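Local coordinates for protein endo-1,3-beta-glucanase, family GH16 (Zobellia galactanivorans, PDB 5FUI) that probably anchors a marine bacterial laminarinase to its polysaccharide substrate laminarin, acting as a C-terminal family 6 carbohydrate-binding module, at residues A[52-55]-A[56-60]; A[116-120]-A[121-125]. All coordinates share one frame; numbering follows the deposited sequence.

Contact 1 (A[52-55]-A[56-60]); sequences FPSS and GNYLI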
loop_
_atom_site.group_PDB
_atom_site.type_symbol
_atom_site.label_atom_id
_atom_site.label_comp_id
_atom_site.label_asym_id
_atom_site.label_seq_id
_atom_site.Cartn_x
_atom_site.Cartn_y
_atom_site.Cartn_z
ATOM N N PHE A 52 12.359 9.626 1.070
ATOM C CA PHE A 52 12.108 9.997 2.446
ATOM C C PHE A 52 13.173 11.048 2.687
ATOM O O PHE A 52 14.349 10.710 2.890
ATOM C CB PHE A 52 12.237 8.759 3.345
ATOM C CG PHE A 52 11.185 7.707 3.100
ATOM C CD1 PHE A 52 11.298 6.813 1.976
ATOM C CD2 PHE A 52 10.036 7.641 3.937
ATOM C CE1 PHE A 52 10.328 5.815 1.760
ATOM C CE2 PHE A 52 9.085 6.624 3.718
ATOM C CZ PHE A 52 9.220 5.729 2.658
ATOM N N PRO A 53 12.806 12.319 2.667
ATOM C CA PRO A 53 13.881 13.365 2.653
ATOM C C PRO A 53 14.546 13.565 3.995
ATOM O O PRO A 53 15.643 14.145 4.023
ATOM C CB PRO A 53 13.132 14.662 2.342
ATOM C CG PRO A 53 11.691 14.374 2.671
ATOM C CD PRO A 53 11.468 12.898 2.352
ATOM N N SER A 54 13.921 13.150 5.095
ATOM C CA SER A 54 14.520 13.293 6.400
ATOM C C SER A 54 14.483 11.926 7.170
ATOM O O SER A 54 13.701 10.983 6.832
ATOM C CB SER A 54 13.942 14.458 7.182
ATOM O OG SER A 54 12.607 14.285 7.390
ATOM N N SER A 55 15.348 11.767 8.161
ATOM C CA SER A 55 15.354 10.581 9.003
ATOM C C SER A 55 14.378 10.848 10.126
ATOM O O SER A 55 14.414 11.887 10.804
ATOM C CB SER A 55 16.720 10.392 9.556
ATOM O OG SER A 55 17.652 10.155 8.503
ATOM N N GLY A 56 13.482 9.935 10.385
ATOM C CA GLY A 56 12.573 10.190 11.461
ATOM C C GLY A 56 11.286 9.395 11.232
ATOM O O GLY A 56 11.246 8.438 10.400
ATOM N N ASN A 57 10.267 9.750 11.978
ATOM C CA ASN A 57 9.013 9.032 11.937
ATOM C C ASN A 57 8.096 9.566 10.870
ATOM O O ASN A 57 7.942 10.760 10.707
ATOM C CB ASN A 57 8.371 8.940 13.315
ATOM C CG ASN A 57 9.274 8.173 14.278
ATOM O OD1 ASN A 57 9.770 7.048 14.004
ATOM N ND2 ASN A 57 9.544 8.819 15.383
ATOM N N TYR A 58 7.545 8.661 10.102
ATOM C CA TYR A 58 6.591 9.015 9.058
ATOM C C TYR A 58 5.236 8.341 9.323
ATOM O O TYR A 58 5.182 7.181 9.842
ATOM C CB TYR A 58 7.051 8.459 7.704
ATOM C CG TYR A 58 8.228 9.191 7.137
ATOM C CD1 TYR A 58 9.519 8.956 7.590
ATOM C CD2 TYR A 58 8.043 10.188 6.164
ATOM C CE1 TYR A 58 10.607 9.619 7.080
ATOM C CE2 TYR A 58 9.102 10.903 5.606
ATOM C CZ TYR A 58 10.414 10.621 6.083
ATOM O OH TYR A 58 11.461 11.360 5.541
ATOM N N LEU A 59 4.190 9.049 8.903
ATOM C CA LEU A 59 2.846 8.407 8.838
ATOM C C LEU A 59 2.691 7.906 7.409
ATOM O O LEU A 59 2.833 8.701 6.428
ATOM C CB LEU A 59 1.734 9.461 9.177
ATOM C CG LEU A 59 0.318 8.859 9.143
ATOM C CD1 LEU A 59 0.150 7.885 10.313
ATOM C CD2 LEU A 59 -0.670 10.093 9.237
ATOM N N ILE A 60 2.357 6.609 7.284
ATOM C CA ILE A 60 2.081 6.079 5.944
ATOM C C ILE A 60 0.618 5.565 5.985
ATOM O O ILE A 60 0.239 4.715 6.788
ATOM C CB ILE A 60 3.017 4.954 5.500
ATOM C CG1 ILE A 60 4.536 5.381 5.718
ATOM C CG2 ILE A 60 2.681 4.643 4.033
ATOM C CD1 ILE A 60 5.502 4.320 5.150
#
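Phe52 and Tyr58 form a T-shaped pair across the short loop that joins strand 44-52 to strand 56-66. In this beta-sandwich of the CBM6 family the two strands belong to different sheets, so the loop closes one end of the sandwich. The tight part is aromatic. The edge of Phe52 points at the face of Tyr58, with ring centroids 5.0 Å apart and planes at 86°. Phe52 CD2 does the touching; it stands over the centre of the Tyr58 ring, 3.6 Å above its plane. In Tyr58, CG lies anti to the carbonyl carbon (chi1 -72°), which sends the ring towards the loop, its hydroxyl end reaching Pro53 and Ser54. Pro53 CD comes up to this end, 3.5 Å from Tyr58 OH. Farther in, Ile60 CD1 makes a looser contact at the Phe52 edge. Ile130 of strand 124-131 packs against Phe52, Tyr58 and Ile60 and continues the apolar interior.

The outer side is more open: Pro53 and Ser55 are exposed, and the polar groups are the two serine hydroxyls. Ser54 OG is hydrogen-bonded to Lys132 NZ and Ser55 OG to Ala109 N, so both are tied to neighbouring parts of the chain. Gly56 begins the strand, with a backbone hydrogen bond to Val107 of strand 97-107. The phenol ties the two sides together: Tyr58 OH donates to Ser54 O at 2.6 Å, tilted 21° from the carbonyl plane.

Contact 2 (A[116-120]-A[121-125]); sequences LYSIS and GGWNI. With APY (2-aminomethyl-pyridine), chain C.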
loop_
_atom_site.group_PDB
_atom_site.type_symbol
_atom_site.label_atom_id
_atom_site.label_comp_id
_atom_site.label_asym_id
_atom_site.label_seq_id
_atom_site.Cartn_x
_atom_site.Cartn_y
_atom_site.Cartn_z
ATOM N N LEU A 116 4.767 -3.518 -1.387
ATOM C CA LEU A 116 3.589 -4.003 -0.633
ATOM C C LEU A 116 3.373 -5.459 -0.987
ATOM O O LEU A 116 3.378 -5.782 -2.178
ATOM C CB LEU A 116 2.293 -3.193 -1.041
ATOM C CG LEU A 116 2.444 -1.702 -0.722
ATOM C CD1 LEU A 116 1.128 -1.021 -1.097
ATOM C CD2 LEU A 116 2.794 -1.533 0.737
ATOM N N TYR A 117 3.271 -6.303 0.033
ATOM C CA TYR A 117 3.197 -7.720 -0.247
ATOM C C TYR A 117 1.966 -8.267 0.437
ATOM O O TYR A 117 1.804 -8.136 1.666
ATOM C CB TYR A 117 4.475 -8.384 0.365
ATOM C CG TYR A 117 4.918 -9.651 -0.334
ATOM C CD1 TYR A 117 4.108 -10.773 -0.344
ATOM C CD2 TYR A 117 6.147 -9.701 -1.058
ATOM C CE1 TYR A 117 4.503 -11.960 -0.993
ATOM C CE2 TYR A 117 6.559 -10.842 -1.689
ATOM C CZ TYR A 117 5.779 -11.983 -1.618
ATOM O OH TYR A 117 6.224 -13.101 -2.318
ATOM N N SER A 118 1.097 -8.919 -0.316
ATOM C CA SER A 118 -0.128 -9.467 0.244
ATOM C C SER A 118 0.133 -10.770 0.998
ATOM O O SER A 118 0.527 -11.797 0.414
ATOM C CB SER A 118 -1.087 -9.750 -0.899
ATOM O OG SER A 118 -2.314 -10.274 -0.365
ATOM N N ILE A 119 -0.085 -10.698 2.290
ATOM C CA ILE A 119 -0.049 -11.891 3.148
ATOM C C ILE A 119 -1.348 -12.655 3.028
ATOM O O ILE A 119 -1.328 -13.914 2.913
ATOM C CB ILE A 119 0.144 -11.452 4.618
ATOM C CG1 ILE A 119 1.552 -10.803 4.728
ATOM C CG2 ILE A 119 -0.028 -12.659 5.584
ATOM C CD1 ILE A 119 1.704 -10.043 6.069
ATOM N N SER A 120 -2.478 -11.962 3.088
ATOM C CA SER A 120 -3.792 -12.586 2.910
ATOM C C SER A 120 -4.542 -11.665 1.890
ATOM O O SER A 120 -4.615 -10.412 2.077
ATOM C CB SER A 120 -4.568 -12.602 4.211
ATOM O OG SER A 120 -5.748 -13.291 3.946
ATOM N N GLY A 121 -4.995 -12.270 0.772
ATOM C CA GLY A 121 -5.681 -11.507 -0.242
ATOM C C GLY A 121 -7.106 -11.072 0.145
ATOM O O GLY A 121 -7.537 -11.151 1.309
ATOM N N GLY A 122 -7.788 -10.571 -0.918
ATOM C CA GLY A 122 -9.190 -10.154 -0.743
ATOM C C GLY A 122 -9.361 -8.707 -0.319
ATOM O O GLY A 122 -10.344 -8.387 0.290
ATOM N N TRP A 123 -8.420 -7.859 -0.678
ATOM C CA TRP A 123 -8.441 -6.429 -0.373
ATOM C C TRP A 123 -8.045 -5.657 -1.603
ATOM O O TRP A 123 -7.419 -6.211 -2.557
ATOM C CB TRP A 123 -7.518 -6.077 0.839
ATOM C CG TRP A 123 -6.073 -6.542 0.623
ATOM C CD1 TRP A 123 -5.606 -7.832 0.780
ATOM C CD2 TRP A 123 -4.937 -5.736 0.164
ATOM N NE1 TRP A 123 -4.234 -7.891 0.521
ATOM C CE2 TRP A 123 -3.812 -6.625 0.098
ATOM C CE3 TRP A 123 -4.753 -4.381 -0.199
ATOM C CZ2 TRP A 123 -2.558 -6.192 -0.312
ATOM C CZ3 TRP A 123 -3.445 -3.958 -0.553
ATOM C CH2 TRP A 123 -2.394 -4.867 -0.614
ATOM N N ASN A 124 -8.529 -4.384 -1.629
ATOM C CA ASN A 124 -8.214 -3.453 -2.764
ATOM C C ASN A 124 -7.414 -2.283 -2.231
ATOM O O ASN A 124 -7.559 -1.943 -0.995
ATOM C CB ASN A 124 -9.474 -2.896 -3.382
ATOM C CG ASN A 124 -10.323 -3.933 -4.138
ATOM O OD1 ASN A 124 -11.552 -3.682 -4.328
ATOM N ND2 ASN A 124 -9.768 -5.041 -4.507
ATOM N N ILE A 125 -6.627 -1.600 -3.066
ATOM C CA ILE A 125 -5.972 -0.379 -2.615
ATOM C C ILE A 125 -5.959 0.683 -3.725
ATOM O O ILE A 125 -5.675 0.376 -4.882
ATOM C CB ILE A 125 -4.538 -0.713 -2.094
ATOM C CG1 ILE A 125 -3.862 0.585 -1.680
ATOM C CG2 ILE A 125 -3.702 -1.482 -3.207
ATOM C CD1 ILE A 125 -2.624 0.344 -0.805
HETATM N N APY C . 9.000 -6.125 -1.589
HETATM C CM APY C . 7.706 -6.304 -2.219
HETATM C C2 APY C . 8.322 -7.146 -3.324
HETATM C C3 APY C . 8.256 -8.515 -3.222
HETATM C C4 APY C . 8.884 -9.347 -4.180
HETATM C C5 APY C . 9.665 -8.748 -5.185
HETATM C C6 APY C . 9.742 -7.367 -5.276
HETATM N N1 APY C . 9.113 -6.600 -4.316
HETATM O O HOH W 1 -8.543 -12.379 3.548
#
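Trp123 NE1 donates a hydrogen bond to Ser118 OG, 3.2 Å away. The bond is moderately bent, 148° at the hydrogen, and the oxygen sits 17° out of the indole plane. Ser118 CB lies alongside the same ring edge, 3.9 Å from Trp123 CZ2. Ser120 O also comes to this edge, 3.0 Å from Trp123 NE1. Deeper in, Leu116 CD1 meets Ile125 CD1 at 4.0 Å, methyl against methyl.

The indole reaches back to the serine because Trp123 CG sits between the backbone N and the carbonyl carbon (chi1 56°). Ser118 OG has a second partner, Asn40 O, which helps fix the hydroxyl. Phe73 stacks on the tryptophan ring. This is the corner where strand 110-118 of one sheet of the beta-sandwich passes into strand 124-131 of the other. Ile119 and Ser120 both face Arg72 in a classic beta bulge at the bend. Gly121 N is hydrogen-bonded to Asn41 OD1.

A water bridges Ser120 and Gly121 at the corner, donating to Gly121 O at 2.7 Å and accepting from Ser120 OG. The CB of Tyr117 is directed away from 121-125, and its ring meets that of Trp44. The pyridine of a bound 2-aminomethyl-pyridine lies at the edge of the tyrosine ring, its C3 3.2 Å from Tyr117 CD2. Asp76 OD2 is hydrogen-bonded to that ligand.

Contacts 1 and 2 both connect the two sheets of the sandwich, on opposite sides of the chain's centre. Their centres are about 23 Å apart and their nearest atoms about 7 Å, so they do not touch. They are linked through one sheet, where strands 56-66 and 124-131 are neighbours. Contact 2 is the one beside bound ligand: Tyr117 and Gly122 belong to two different 2-aminomethyl-pyridine pockets. The side chain of Ile125 is about 7 Å from the magnesium ion held by Glu14, Glu16, Glu34 and Asn126. Contact 1 is more remote, with the Phe52 side chain about 12 Å from a bound 2-aminomethyl-pyridine.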